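Local coordinates for protein CyaB (Pseudomonas aeruginosa, PDB 3R5G) that probably makes cyclic AMP from ATP as an adenylyl cyclase, the chain here being the class III catalytic domain of a longer membrane protein, at residues A[38-43]-A[91-95]; A[63-67]-A[80-84]; A[112-116]-A[154-160]; A[168-174]-A[186-191]. The contacts are given in a common frame with arbitrary orientation. Residue numbers count along the deposited sequence, not the author numbering.

Contact 1. Residues A[38-43]-A[91-95]; sequences NYLNEM and HMKVL
Two long helices lying side by side on a β-sheet illustrate how the ferredoxin-like core of a class III nucleotidyl cyclase is covered, and residues 38-43 and 91-95 are where helices 29-50 and 74-100 meet. Both segments are regular α-helix. Their axes run nearly antiparallel, at 150°, and come no closer than 11.6 Å, so long side chains must bridge the gap. The register sets Tyr39 against Leu95 (CA-CA 7.7 Å) and Glu42 against His91 (CA-CA 8.5 Å). Leu95 (chi1 m, chi2 t) is the knob of a knobs-into-holes contact: it enters the hole formed by Asn38, Tyr39, Glu42 and Met43, with its CD1 4.0 Å from both Tyr39 CD1 and Met43 CE, and its CD2 3.9 Å from Glu42 CG. Deeper, toward the sheet, Tyr39 and Met92 both reach Ile110 of strand 109-116, the fourth strand of the βαββαβ core; Met92, in the mmm rotamer, brings SD to 3.8 Å from Tyr39 CE1, an oblique Met-aromatic contact. Away from the sheet the interface becomes polar. His91 (chi1 t) donates from NE2 to Glu42 OE1 at 2.8 Å, a His-carboxylate hydrogen bond made possible by the curled, all-m Glu42. On another side of helix 29-50, Asn41 OD1 accepts a hydrogen bond from the backbone N of Asp127 of the second subunit.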
loop_
_atom_site.group_PDB
_atom_site.type_symbol
_atom_site.label_atom_id
_atom_site.label_comp_id
_atom_site.label_asym_id
_atom_site.label_seq_id
_atom_site.Cartn_x
_atom_site.Cartn_y
_atom_site.Cartn_z
ATOM N N ASN A 38 13.860 -6.385 -12.350
ATOM C CA ASN A 38 13.697 -7.583 -13.195
ATOM C C ASN A 38 12.355 -8.260 -12.874
ATOM O O ASN A 38 11.588 -8.525 -13.793
ATOM C CB ASN A 38 14.851 -8.529 -12.980
ATOM C CG ASN A 38 14.716 -9.844 -13.784
ATOM O OD1 ASN A 38 14.384 -9.831 -14.966
ATOM N ND2 ASN A 38 15.089 -10.931 -13.161
ATOM N N TYR A 39 12.141 -8.432 -11.593
ATOM C CA TYR A 39 10.860 -9.014 -11.103
ATOM C C TYR A 39 9.666 -8.209 -11.538
ATOM O O TYR A 39 8.734 -8.727 -12.118
ATOM C CB TYR A 39 10.896 -9.123 -9.581
ATOM C CG TYR A 39 9.538 -9.531 -9.037
ATOM C CD1 TYR A 39 9.070 -10.888 -9.100
ATOM C CD2 TYR A 39 8.701 -8.573 -8.438
ATOM C CE1 TYR A 39 7.768 -11.240 -8.653
ATOM C CE2 TYR A 39 7.420 -8.920 -7.944
ATOM C CZ TYR A 39 6.960 -10.257 -8.094
ATOM O OH TYR A 39 5.728 -10.678 -7.653
ATOM N N LEU A 40 9.686 -6.882 -11.295
ATOM C CA LEU A 40 8.547 -6.085 -11.657
ATOM C C LEU A 40 8.330 -6.054 -13.192
ATOM O O LEU A 40 7.230 -6.030 -13.680
ATOM C CB LEU A 40 8.717 -4.658 -11.081
ATOM C CG LEU A 40 8.627 -4.578 -9.568
ATOM C CD1 LEU A 40 9.011 -3.132 -9.108
ATOM C CD2 LEU A 40 7.255 -5.008 -8.962
ATOM N N ASN A 41 9.434 -6.052 -13.970
ATOM C CA ASN A 41 9.303 -6.046 -15.418
ATOM C C ASN A 41 8.684 -7.390 -15.900
ATOM O O ASN A 41 7.791 -7.371 -16.706
ATOM C CB ASN A 41 10.699 -5.899 -16.060
ATOM C CG ASN A 41 10.607 -5.394 -17.464
ATOM O OD1 ASN A 41 9.937 -4.410 -17.771
ATOM N ND2 ASN A 41 11.188 -6.171 -18.374
ATOM N N GLU A 42 9.141 -8.481 -15.260
ATOM C CA GLU A 42 8.587 -9.823 -15.664
ATOM C C GLU A 42 7.143 -9.949 -15.284
ATOM O O GLU A 42 6.335 -10.374 -16.088
ATOM C CB GLU A 42 9.329 -10.994 -15.062
ATOM C CG GLU A 42 10.794 -11.112 -15.604
ATOM C CD GLU A 42 10.777 -11.472 -17.090
ATOM O OE1 GLU A 42 10.277 -12.567 -17.421
ATOM O OE2 GLU A 42 11.185 -10.646 -17.949
ATOM N N MET A 43 6.812 -9.432 -14.080
ATOM C CA MET A 43 5.372 -9.444 -13.701
ATOM C C MET A 43 4.513 -8.578 -14.581
ATOM O O MET A 43 3.394 -8.924 -14.932
ATOM C CB MET A 43 5.180 -9.026 -12.243
ATOM C CG MET A 43 5.778 -9.944 -11.261
ATOM S SD MET A 43 5.232 -11.653 -11.352
ATOM C CE MET A 43 6.636 -12.449 -12.149
ATOM N N HIS A 91 6.132 -18.648 -12.968
ATOM C CA HIS A 91 7.318 -17.957 -13.458
ATOM C C HIS A 91 8.264 -17.639 -12.322
ATOM O O HIS A 91 9.488 -17.535 -12.475
ATOM C CB HIS A 91 6.897 -16.685 -14.181
ATOM C CG HIS A 91 7.993 -16.117 -14.999
ATOM N ND1 HIS A 91 8.504 -16.773 -16.095
ATOM C CD2 HIS A 91 8.602 -14.912 -14.927
ATOM C CE1 HIS A 91 9.448 -16.009 -16.631
ATOM N NE2 HIS A 91 9.513 -14.868 -15.953
ATOM N N MET A 92 7.751 -17.535 -11.116
ATOM C CA MET A 92 8.628 -17.344 -9.985
ATOM C C MET A 92 9.594 -18.458 -9.797
ATOM O O MET A 92 10.679 -18.180 -9.292
ATOM C CB MET A 92 7.798 -17.134 -8.705
ATOM C CG MET A 92 7.470 -15.730 -8.466
ATOM S SD MET A 92 8.933 -14.783 -7.926
ATOM C CE MET A 92 9.105 -14.843 -6.163
ATOM N N LYS A 93 9.226 -19.659 -10.234
ATOM C CA LYS A 93 10.220 -20.785 -10.122
ATOM C C LYS A 93 11.394 -20.512 -11.040
ATOM O O LYS A 93 12.566 -20.786 -10.695
ATOM C CB LYS A 93 9.613 -22.119 -10.545
ATOM C CG LYS A 93 8.421 -22.466 -9.686
ATOM C CD LYS A 93 7.887 -23.833 -10.123
ATOM C CE LYS A 93 6.783 -24.333 -9.190
ATOM N NZ LYS A 93 5.968 -23.175 -8.644
ATOM N N VAL A 94 11.099 -20.006 -12.226
ATOM C CA VAL A 94 12.155 -19.644 -13.170
ATOM C C VAL A 94 13.013 -18.516 -12.579
ATOM O O VAL A 94 14.252 -18.567 -12.619
ATOM C CB VAL A 94 11.544 -19.208 -14.435
ATOM C CG1 VAL A 94 12.607 -18.914 -15.487
ATOM C CG2 VAL A 94 10.597 -20.337 -15.005
ATOM N N LEU A 95 12.370 -17.447 -12.062
ATOM C CA LEU A 95 13.146 -16.371 -11.552
ATOM C C LEU A 95 14.019 -16.806 -10.403
ATOM O O LEU A 95 15.157 -16.296 -10.288
ATOM C CB LEU A 95 12.228 -15.182 -11.174
ATOM C CG LEU A 95 11.482 -14.556 -12.356
ATOM C CD1 LEU A 95 10.492 -13.483 -11.749
ATOM C CD2 LEU A 95 12.382 -13.932 -13.466
#

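Contact 2. Residues A[63-67]-A[80-84]; sequences MVFFG and AAVSM
Phe66 dominates this junction of strand and helix: its one aromatic ring fills much of the space between them, a simple case of a helix packed on a β-sheet largely through a single large side chain. Residues 63-66 are extended, with Gly67 turning out of the strand at phi 121°; residues 80-84 are regular α-helix. The N-to-C directions differ by 146°, the axes approach to 9.2 Å, and the closest backbone pair is Phe66 with Ala81 (CA-CA 6.6 Å). With chi1 m, the Phe66 ring turns one face to the helix backbone: Ala81 CA lies over that face, 3.5 Å from Phe66 CE2, while Ala81 CB comes to 3.5 Å from Phe66 CD2 and Ala80 CB to 3.7 Å from Phe66 CE1. Small alanines are what let the ring come so near the helix. Met84, one turn on and in the ttp rotamer, stretches back to the ring edge, where its SD stands 3.7 Å from Phe66 CZ and 5.0 Å from the ring centroid, a Met-aromatic contact. The same SD lies 4.1 Å from Val64 CG1, two residues earlier on the same face of the strand, whereas Phe65 points away from the helix. Met84 also packs on Phe13 of strand 6-18 and Ile46 of helix 29-50. The contact is thus fully buried and purely apolar, joining β3 to the second helix of the βαββαβ core of the class III cyclase catalytic domain.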
loop_
_atom_site.group_PDB
_atom_site.type_symbol
_atom_site.label_atom_id
_atom_site.label_comp_id
_atom_site.label_asym_id
_atom_site.label_seq_id
_atom_site.Cartn_x
_atom_site.Cartn_y
_atom_site.Cartn_z
ATOM N N MET A 63 -0.291 -4.447 -7.939
ATOM C CA MET A 63 -1.725 -4.340 -7.944
ATOM C C MET A 63 -2.175 -4.327 -9.405
ATOM O O MET A 63 -1.627 -3.520 -10.191
ATOM C CB MET A 63 -2.051 -3.017 -7.288
ATOM C CG MET A 63 -3.445 -2.765 -7.178
ATOM S SD MET A 63 -3.744 -1.053 -6.493
ATOM C CE MET A 63 -5.486 -1.019 -6.820
ATOM N N VAL A 64 -3.070 -5.211 -9.785
ATOM C CA VAL A 64 -3.593 -5.349 -11.156
ATOM C C VAL A 64 -5.077 -5.469 -11.051
ATOM O O VAL A 64 -5.574 -6.089 -10.069
ATOM C CB VAL A 64 -2.999 -6.571 -11.857
ATOM C CG1 VAL A 64 -3.573 -6.747 -13.305
ATOM C CG2 VAL A 64 -1.437 -6.539 -11.777
ATOM N N PHE A 65 -5.847 -4.867 -11.959
ATOM C CA PHE A 65 -7.253 -5.138 -11.955
ATOM C C PHE A 65 -7.799 -5.507 -13.310
ATOM O O PHE A 65 -7.171 -5.143 -14.347
ATOM C CB PHE A 65 -8.043 -4.024 -11.269
ATOM C CG PHE A 65 -7.853 -2.659 -11.922
ATOM C CD1 PHE A 65 -8.695 -2.241 -12.946
ATOM C CD2 PHE A 65 -6.926 -1.815 -11.418
ATOM C CE1 PHE A 65 -8.560 -0.871 -13.464
ATOM C CE2 PHE A 65 -6.754 -0.457 -11.911
ATOM C CZ PHE A 65 -7.568 -0.029 -12.972
ATOM N N PHE A 66 -8.916 -6.187 -13.309
ATOM C CA PHE A 66 -9.574 -6.627 -14.553
ATOM C C PHE A 66 -11.018 -6.181 -14.543
ATOM O O PHE A 66 -11.709 -6.240 -13.527
ATOM C CB PHE A 66 -9.535 -8.162 -14.650
ATOM C CG PHE A 66 -8.181 -8.713 -14.871
ATOM C CD1 PHE A 66 -7.796 -9.245 -16.130
ATOM C CD2 PHE A 66 -7.248 -8.776 -13.804
ATOM C CE1 PHE A 66 -6.450 -9.795 -16.228
ATOM C CE2 PHE A 66 -5.954 -9.274 -13.939
ATOM C CZ PHE A 66 -5.558 -9.778 -15.114
ATOM N N GLY A 67 -11.491 -5.703 -15.664
ATOM C CA GLY A 67 -12.889 -5.271 -15.837
ATOM C C GLY A 67 -12.931 -3.780 -16.241
ATOM O O GLY A 67 -14.040 -3.286 -16.498
ATOM N N ALA A 80 -9.322 -14.594 -16.040
ATOM C CA ALA A 80 -8.066 -14.026 -16.469
ATOM C C ALA A 80 -7.127 -13.601 -15.306
ATOM O O ALA A 80 -5.892 -13.901 -15.297
ATOM C CB ALA A 80 -8.354 -12.800 -17.398
ATOM N N ALA A 81 -7.756 -12.998 -14.245
ATOM C CA ALA A 81 -6.948 -12.528 -13.135
ATOM C C ALA A 81 -6.337 -13.776 -12.448
ATOM O O ALA A 81 -5.208 -13.727 -12.062
ATOM C CB ALA A 81 -7.854 -11.821 -12.112
ATOM N N VAL A 82 -7.137 -14.783 -12.163
ATOM C CA VAL A 82 -6.552 -15.949 -11.410
ATOM C C VAL A 82 -5.550 -16.696 -12.258
ATOM O O VAL A 82 -4.539 -17.191 -11.715
ATOM C CB VAL A 82 -7.718 -16.794 -10.961
ATOM C CG1 VAL A 82 -7.282 -18.079 -10.151
ATOM C CG2 VAL A 82 -8.553 -15.982 -9.948
ATOM N N SER A 83 -5.824 -16.835 -13.563
ATOM C CA SER A 83 -4.891 -17.508 -14.478
ATOM C C SER A 83 -3.617 -16.736 -14.534
ATOM O O SER A 83 -2.529 -17.347 -14.581
ATOM C CB SER A 83 -5.529 -17.681 -15.893
ATOM O OG SER A 83 -6.719 -18.452 -15.781
ATOM N N MET A 84 -3.655 -15.382 -14.517
ATOM C CA MET A 84 -2.453 -14.583 -14.441
ATOM C C MET A 84 -1.671 -14.919 -13.171
ATOM O O MET A 84 -0.437 -15.130 -13.200
ATOM C CB MET A 84 -2.908 -13.140 -14.514
ATOM C CG MET A 84 -1.746 -12.193 -14.349
ATOM S SD MET A 84 -2.146 -10.496 -13.948
ATOM C CE MET A 84 -2.714 -10.833 -12.233
#

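Contact 3. Residues A[112-116]-A[154-160]; sequences MGINT and ILISHET
Ile154 opens a short strand that runs parallel to residues 112-116, the axes 4.7 Å apart and inclined by 18°. It pairs with Met112 (CA-CA 4.7 Å), and its CG1 and CG2 lie 3.8 Å from Met112 CE and Ile114 CD1 respectively; these three side chains share the sheet face covered by helix 74-100. Leu155, paired with Gly113 and directed to the other face, carries the parallel ladder: its N donates to Met112 O and its O accepts from Ile114 N, both at 2.9 Å. Ile156 returns to the first face opposite Ile114, with CG2 3.9 Å from Ile114 CB. Strand 154-157 thereby extends the cyclase sheet beyond strand 109-116, and its far edge is bonded in turn to strand 185-190. Ser157 N closes the ladder on Ile114 O at 3.2 Å. The chain then changes from strand to helix, and Ser157 (chi1 p) serves as N-cap: its OG accepts a weak, 3.4 Å bond from Thr160 N and donates to Asn115 OD1 at 2.7 Å, so strand end and helix start are tied together. Asn115 ND2 continues to Glu138. In the first helical turn, Glu159 lays CG 3.4 Å from Thr116 O, and Thr160 OG1 shares a 2.7 Å hydrogen bond with Thr116 OG1, itself bonded to the hydroxyl of Thr11 on strand 6-18.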
loop_
_atom_site.group_PDB
_atom_site.type_symbol
_atom_site.label_atom_id
_atom_site.label_comp_id
_atom_site.label_asym_id
_atom_site.label_seq_id
_atom_site.Cartn_x
_atom_site.Cartn_y
_atom_site.Cartn_z
ATOM N N MET A 112 -0.405 -14.065 -3.099
ATOM C CA MET A 112 -1.427 -13.328 -3.841
ATOM C C MET A 112 -2.779 -13.364 -3.203
ATOM O O MET A 112 -3.138 -14.424 -2.637
ATOM C CB MET A 112 -1.568 -13.959 -5.266
ATOM C CG MET A 112 -0.208 -13.947 -5.954
ATOM S SD MET A 112 -0.344 -14.790 -7.579
ATOM C CE MET A 112 0.892 -15.904 -7.318
ATOM N N GLY A 113 -3.545 -12.284 -3.378
ATOM C CA GLY A 113 -4.910 -12.202 -2.916
ATOM C C GLY A 113 -5.779 -11.691 -4.060
ATOM O O GLY A 113 -5.295 -10.739 -4.720
ATOM N N ILE A 114 -6.974 -12.213 -4.265
ATOM C CA ILE A 114 -7.810 -11.813 -5.421
ATOM C C ILE A 114 -9.208 -11.730 -4.906
ATOM O O ILE A 114 -9.678 -12.688 -4.240
ATOM C CB ILE A 114 -7.643 -12.812 -6.577
ATOM C CG1 ILE A 114 -6.178 -12.897 -6.939
ATOM C CG2 ILE A 114 -8.523 -12.366 -7.737
ATOM C CD1 ILE A 114 -5.908 -13.998 -8.048
ATOM N N ASN A 115 -9.943 -10.676 -5.272
ATOM C CA ASN A 115 -11.332 -10.581 -4.920
ATOM C C ASN A 115 -12.059 -9.977 -6.074
ATOM O O ASN A 115 -11.470 -9.199 -6.851
ATOM C CB ASN A 115 -11.459 -9.669 -3.671
ATOM C CG ASN A 115 -12.912 -9.395 -3.272
ATOM O OD1 ASN A 115 -13.718 -10.339 -3.156
ATOM N ND2 ASN A 115 -13.265 -8.125 -3.143
ATOM N N THR A 116 -13.333 -10.184 -6.209
ATOM C CA THR A 116 -14.180 -9.629 -7.265
ATOM C C THR A 116 -15.362 -8.929 -6.610
ATOM O O THR A 116 -15.933 -9.410 -5.665
ATOM C CB THR A 116 -14.737 -10.761 -8.078
ATOM O OG1 THR A 116 -13.676 -11.553 -8.628
ATOM C CG2 THR A 116 -15.727 -10.283 -9.240
ATOM N N ILE A 154 -2.281 -18.588 -3.507
ATOM C CA ILE A 154 -3.161 -17.637 -4.096
ATOM C C ILE A 154 -4.481 -17.808 -3.363
ATOM O O ILE A 154 -5.208 -18.854 -3.498
ATOM C CB ILE A 154 -3.408 -17.981 -5.572
ATOM C CG1 ILE A 154 -2.123 -17.934 -6.274
ATOM C CG2 ILE A 154 -4.395 -16.969 -6.181
ATOM C CD1 ILE A 154 -2.169 -18.382 -7.795
ATOM N N LEU A 155 -4.859 -16.770 -2.673
ATOM C CA LEU A 155 -6.124 -16.811 -1.904
ATOM C C LEU A 155 -7.190 -16.005 -2.593
ATOM O O LEU A 155 -6.896 -14.835 -3.022
ATOM C CB LEU A 155 -6.008 -16.225 -0.491
ATOM C CG LEU A 155 -5.181 -17.031 0.499
ATOM C CD1 LEU A 155 -5.396 -16.469 1.931
ATOM C CD2 LEU A 155 -5.724 -18.457 0.519
ATOM N N ILE A 156 -8.415 -16.481 -2.767
ATOM C CA ILE A 156 -9.459 -15.745 -3.420
ATOM C C ILE A 156 -10.707 -15.764 -2.535
ATOM O O ILE A 156 -10.866 -16.669 -1.651
ATOM C CB ILE A 156 -9.804 -16.427 -4.779
ATOM C CG1 ILE A 156 -10.415 -17.853 -4.677
ATOM C CG2 ILE A 156 -8.544 -16.453 -5.618
ATOM C CD1 ILE A 156 -10.977 -18.414 -5.992
ATOM N N SER A 157 -11.583 -14.834 -2.741
ATOM C CA SER A 157 -12.877 -14.779 -2.033
ATOM C C SER A 157 -13.884 -15.653 -2.713
ATOM O O SER A 157 -13.716 -16.229 -3.797
ATOM C CB SER A 157 -13.314 -13.330 -2.012
ATOM O OG SER A 157 -13.673 -12.986 -3.376
ATOM N N HIS A 158 -15.009 -15.829 -2.022
ATOM C CA HIS A 158 -16.098 -16.597 -2.566
ATOM C C HIS A 158 -16.717 -16.042 -3.837
ATOM O O HIS A 158 -17.061 -16.806 -4.709
ATOM C CB HIS A 158 -17.163 -16.761 -1.458
ATOM C CG HIS A 158 -18.300 -17.626 -1.890
ATOM N ND1 HIS A 158 -18.197 -19.007 -1.965
ATOM C CD2 HIS A 158 -19.524 -17.311 -2.376
ATOM C CE1 HIS A 158 -19.324 -19.509 -2.440
ATOM N NE2 HIS A 158 -20.156 -18.503 -2.680
ATOM N N GLU A 159 -16.831 -14.705 -3.927
ATOM C CA GLU A 159 -17.311 -14.116 -5.162
ATOM C C GLU A 159 -16.390 -14.536 -6.344
ATOM O O GLU A 159 -16.918 -14.849 -7.405
ATOM C CB GLU A 159 -17.349 -12.580 -5.013
ATOM C CG GLU A 159 -18.142 -11.948 -6.161
ATOM C CD GLU A 159 -19.682 -12.196 -6.024
ATOM O OE1 GLU A 159 -20.165 -12.530 -4.913
ATOM O OE2 GLU A 159 -20.386 -12.078 -7.061
ATOM N N THR A 160 -15.069 -14.485 -6.148
ATOM C CA THR A 160 -14.212 -14.866 -7.249
ATOM C C THR A 160 -14.385 -16.340 -7.529
ATOM O O THR A 160 -14.405 -16.802 -8.654
ATOM C CB THR A 160 -12.771 -14.516 -6.890
ATOM O OG1 THR A 160 -12.650 -13.114 -6.616
ATOM C CG2 THR A 160 -11.809 -14.877 -8.025
#

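Contact 4. Residues A[168-174]-A[186-191]; sequences IMCRDKG and QIYQVV
Cys170, Tyr188 and Val190 gather on the inward face of two antiparallel strands: Cys170 CB lies 4.2 Å from Tyr188 CB and Cys170 SG 4.3 Å from Val190 CG2, while Ile168 CG2 packs 3.7 Å from Val190 CG1. This face rests on Ile156, and Tyr188 also stacks with Tyr161 and bonds through OH to His158. The strands form a β-hairpin, which extends the sheet beyond strand 154-157. Its strongly twisted axes (139°, 4.4 Å apart) place Cys170-Val190 and Asp172-Tyr188 as non-hydrogen-bonded pairs around the hydrogen-bonded pair Arg171-Gln189, where Arg171 N to Gln189 O is 2.9 Å and Gln189 N to Arg171 O 2.8 Å. Val191 N to Met169 O (2.9 Å), Lys173 N to Ile187 O (3.0 Å) and Ile187 N to Gly174 O (2.9 Å) extend the ladder. Asp172 OD1 makes an Asx turn with Gly174 N (2.8 Å), Gly174 having phi 78°, and accepts from Gln186 NE2 at 2.8 Å. On the outer face, Lys173 NZ forms salt bridges with Glu150 and Glu153, and Gln189 NE2 bonds to Glu153. A water joins Arg171 NE and Gln189 OE1, each 2.8 Å from its oxygen.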
loop_
_atom_site.group_PDB
_atom_site.type_symbol
_atom_site.label_atom_id
_atom_site.label_comp_id
_atom_site.label_asym_id
_atom_site.label_seq_id
_atom_site.Cartn_x
_atom_site.Cartn_y
_atom_site.Cartn_z
ATOM N N ILE A 168 -11.251 -23.413 -12.916
ATOM C CA ILE A 168 -10.041 -23.369 -12.146
ATOM C C ILE A 168 -10.278 -24.144 -10.854
ATOM O O ILE A 168 -11.251 -23.988 -10.149
ATOM C CB ILE A 168 -9.632 -21.889 -11.802
ATOM C CG1 ILE A 168 -9.188 -21.234 -13.131
ATOM C CG2 ILE A 168 -8.558 -21.860 -10.678
ATOM C CD1 ILE A 168 -8.794 -19.727 -13.000
ATOM N N MET A 169 -9.297 -24.972 -10.528
ATOM C CA MET A 169 -9.412 -25.863 -9.362
ATOM C C MET A 169 -9.044 -25.116 -8.069
ATOM O O MET A 169 -8.018 -24.415 -7.993
ATOM C CB MET A 169 -8.395 -26.992 -9.485
ATOM C CG MET A 169 -8.591 -28.092 -8.546
ATOM S SD MET A 169 -9.992 -29.167 -8.944
ATOM C CE MET A 169 -9.426 -29.914 -10.483
ATOM N N CYS A 170 -9.916 -25.218 -7.053
ATOM C CA CYS A 170 -9.771 -24.455 -5.803
ATOM C C CYS A 170 -9.961 -25.438 -4.634
ATOM O O CYS A 170 -10.596 -26.495 -4.786
ATOM C CB CYS A 170 -10.864 -23.359 -5.706
ATOM S SG CYS A 170 -10.694 -22.137 -7.086
ATOM N N ARG A 171 -9.564 -24.978 -3.459
ATOM C CA ARG A 171 -9.802 -25.727 -2.206
ATOM C C ARG A 171 -10.204 -24.755 -1.133
ATOM O O ARG A 171 -9.596 -23.730 -0.910
ATOM C CB ARG A 171 -8.437 -26.272 -1.832
ATOM C CG ARG A 171 -8.589 -27.180 -0.713
ATOM C CD ARG A 171 -7.273 -27.903 -0.379
ATOM N NE ARG A 171 -6.195 -28.096 -1.340
ATOM C CZ ARG A 171 -5.841 -29.243 -1.929
ATOM N NH1 ARG A 171 -4.764 -29.229 -2.691
ATOM N NH2 ARG A 171 -6.546 -30.369 -1.813
ATOM N N ASP A 172 -11.314 -25.048 -0.456
ATOM C CA ASP A 172 -11.762 -24.276 0.716
ATOM C C ASP A 172 -10.708 -24.138 1.798
ATOM O O ASP A 172 -10.062 -25.157 2.194
ATOM C CB ASP A 172 -13.018 -25.027 1.249
ATOM C CG ASP A 172 -13.819 -24.295 2.306
ATOM O OD1 ASP A 172 -13.333 -23.425 2.980
ATOM O OD2 ASP A 172 -15.053 -24.686 2.430
ATOM N N LYS A 173 -10.458 -22.885 2.206
ATOM C CA LYS A 173 -9.445 -22.670 3.262
ATOM C C LYS A 173 -10.093 -22.008 4.474
ATOM O O LYS A 173 -9.448 -21.260 5.247
ATOM C CB LYS A 173 -8.210 -21.905 2.741
ATOM C CG LYS A 173 -6.931 -22.274 3.574
ATOM C CD LYS A 173 -5.844 -21.231 3.443
ATOM C CE LYS A 173 -4.739 -21.652 4.390
ATOM N NZ LYS A 173 -3.512 -20.870 4.332
ATOM N N GLY A 174 -11.365 -22.307 4.597
ATOM C CA GLY A 174 -12.122 -21.740 5.785
ATOM C C GLY A 174 -12.504 -20.262 5.596
ATOM O O GLY A 174 -12.859 -19.801 4.509
ATOM N N GLN A 186 -15.322 -16.031 3.472
ATOM C CA GLN A 186 -15.055 -17.359 2.927
ATOM C C GLN A 186 -13.869 -17.203 1.998
ATOM O O GLN A 186 -13.885 -16.311 1.131
ATOM C CB GLN A 186 -16.247 -17.916 2.225
ATOM C CG GLN A 186 -16.011 -19.280 1.497
ATOM C CD GLN A 186 -15.611 -20.362 2.436
ATOM O OE1 GLN A 186 -16.356 -20.643 3.403
ATOM N NE2 GLN A 186 -14.441 -20.989 2.215
ATOM N N ILE A 187 -12.892 -18.062 2.141
ATOM C CA ILE A 187 -11.640 -17.998 1.284
ATOM C C ILE A 187 -11.311 -19.342 0.686
ATOM O O ILE A 187 -11.749 -20.402 1.144
ATOM C CB ILE A 187 -10.452 -17.422 1.965
ATOM C CG1 ILE A 187 -10.008 -18.318 3.198
ATOM C CG2 ILE A 187 -10.777 -15.892 2.322
ATOM C CD1 ILE A 187 -8.673 -18.017 3.804
ATOM N N TYR A 188 -10.604 -19.349 -0.454
ATOM C CA TYR A 188 -10.154 -20.576 -1.121
ATOM C C TYR A 188 -8.762 -20.452 -1.649
ATOM O O TYR A 188 -8.332 -19.285 -1.893
ATOM C CB TYR A 188 -11.053 -20.803 -2.381
ATOM C CG TYR A 188 -12.544 -20.932 -2.120
ATOM C CD1 TYR A 188 -13.282 -19.775 -1.931
ATOM C CD2 TYR A 188 -13.157 -22.197 -1.997
ATOM C CE1 TYR A 188 -14.672 -19.868 -1.604
ATOM C CE2 TYR A 188 -14.515 -22.296 -1.672
ATOM C CZ TYR A 188 -15.233 -21.112 -1.519
ATOM O OH TYR A 188 -16.612 -21.207 -1.224
ATOM N N GLN A 189 -8.016 -21.521 -1.694
ATOM C CA GLN A 189 -6.687 -21.585 -2.305
ATOM C C GLN A 189 -6.913 -22.004 -3.750
ATOM O O GLN A 189 -7.752 -22.853 -4.058
ATOM C CB GLN A 189 -5.835 -22.664 -1.614
ATOM C CG GLN A 189 -5.472 -22.348 -0.229
ATOM C CD GLN A 189 -4.929 -23.581 0.500
ATOM O OE1 GLN A 189 -5.464 -24.686 0.357
ATOM N NE2 GLN A 189 -3.950 -23.341 1.339
ATOM N N VAL A 190 -6.119 -21.422 -4.686
ATOM C CA VAL A 190 -6.147 -21.831 -6.066
ATOM C C VAL A 190 -5.020 -22.819 -6.323
ATOM O O VAL A 190 -3.865 -22.617 -5.885
ATOM C CB VAL A 190 -5.931 -20.531 -6.951
ATOM C CG1 VAL A 190 -5.763 -20.985 -8.397
ATOM C CG2 VAL A 190 -7.135 -19.706 -6.917
ATOM N N VAL A 191 -5.398 -23.936 -6.941
ATOM C CA VAL A 191 -4.493 -25.075 -7.121
ATOM C C VAL A 191 -4.309 -25.281 -8.641
ATOM O O VAL A 191 -5.265 -25.271 -9.402
ATOM C CB VAL A 191 -5.119 -26.333 -6.507
ATOM C CG1 VAL A 191 -4.314 -27.589 -6.794
ATOM C CG2 VAL A 191 -5.233 -26.118 -5.027
HETATM O O HOH W 1 -6.642 -24.896 -11.754
HETATM O O HOH W 2 -4.084 -26.280 -1.431
HETATM O O HOH W 3 -16.619 -23.598 4.140
#

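How the contacts relate
Helix 74-100 is the common thread of these contacts. It supplies the second segments of contacts 1 and 2, whose centres lie 16 Å apart, and through Val82 it reaches the other two: Val82 CG2 is 3.8 Å from Ile114 CD1 of contact 3, and Val82 CG1 is 3.6 Å from Val190 CG2 of contact 4. Contacts 3 and 4, with centres 9 Å apart, are consecutive parts of one sheet, joined where Ile156 N meets Tyr188 O at 2.9 Å. Contact 1 lies about 21 Å from contact 3, centre to centre. Class III cyclases generally form their active sites between two catalytic domains; in this dimer, only the segments of contact 1 touch the second subunit.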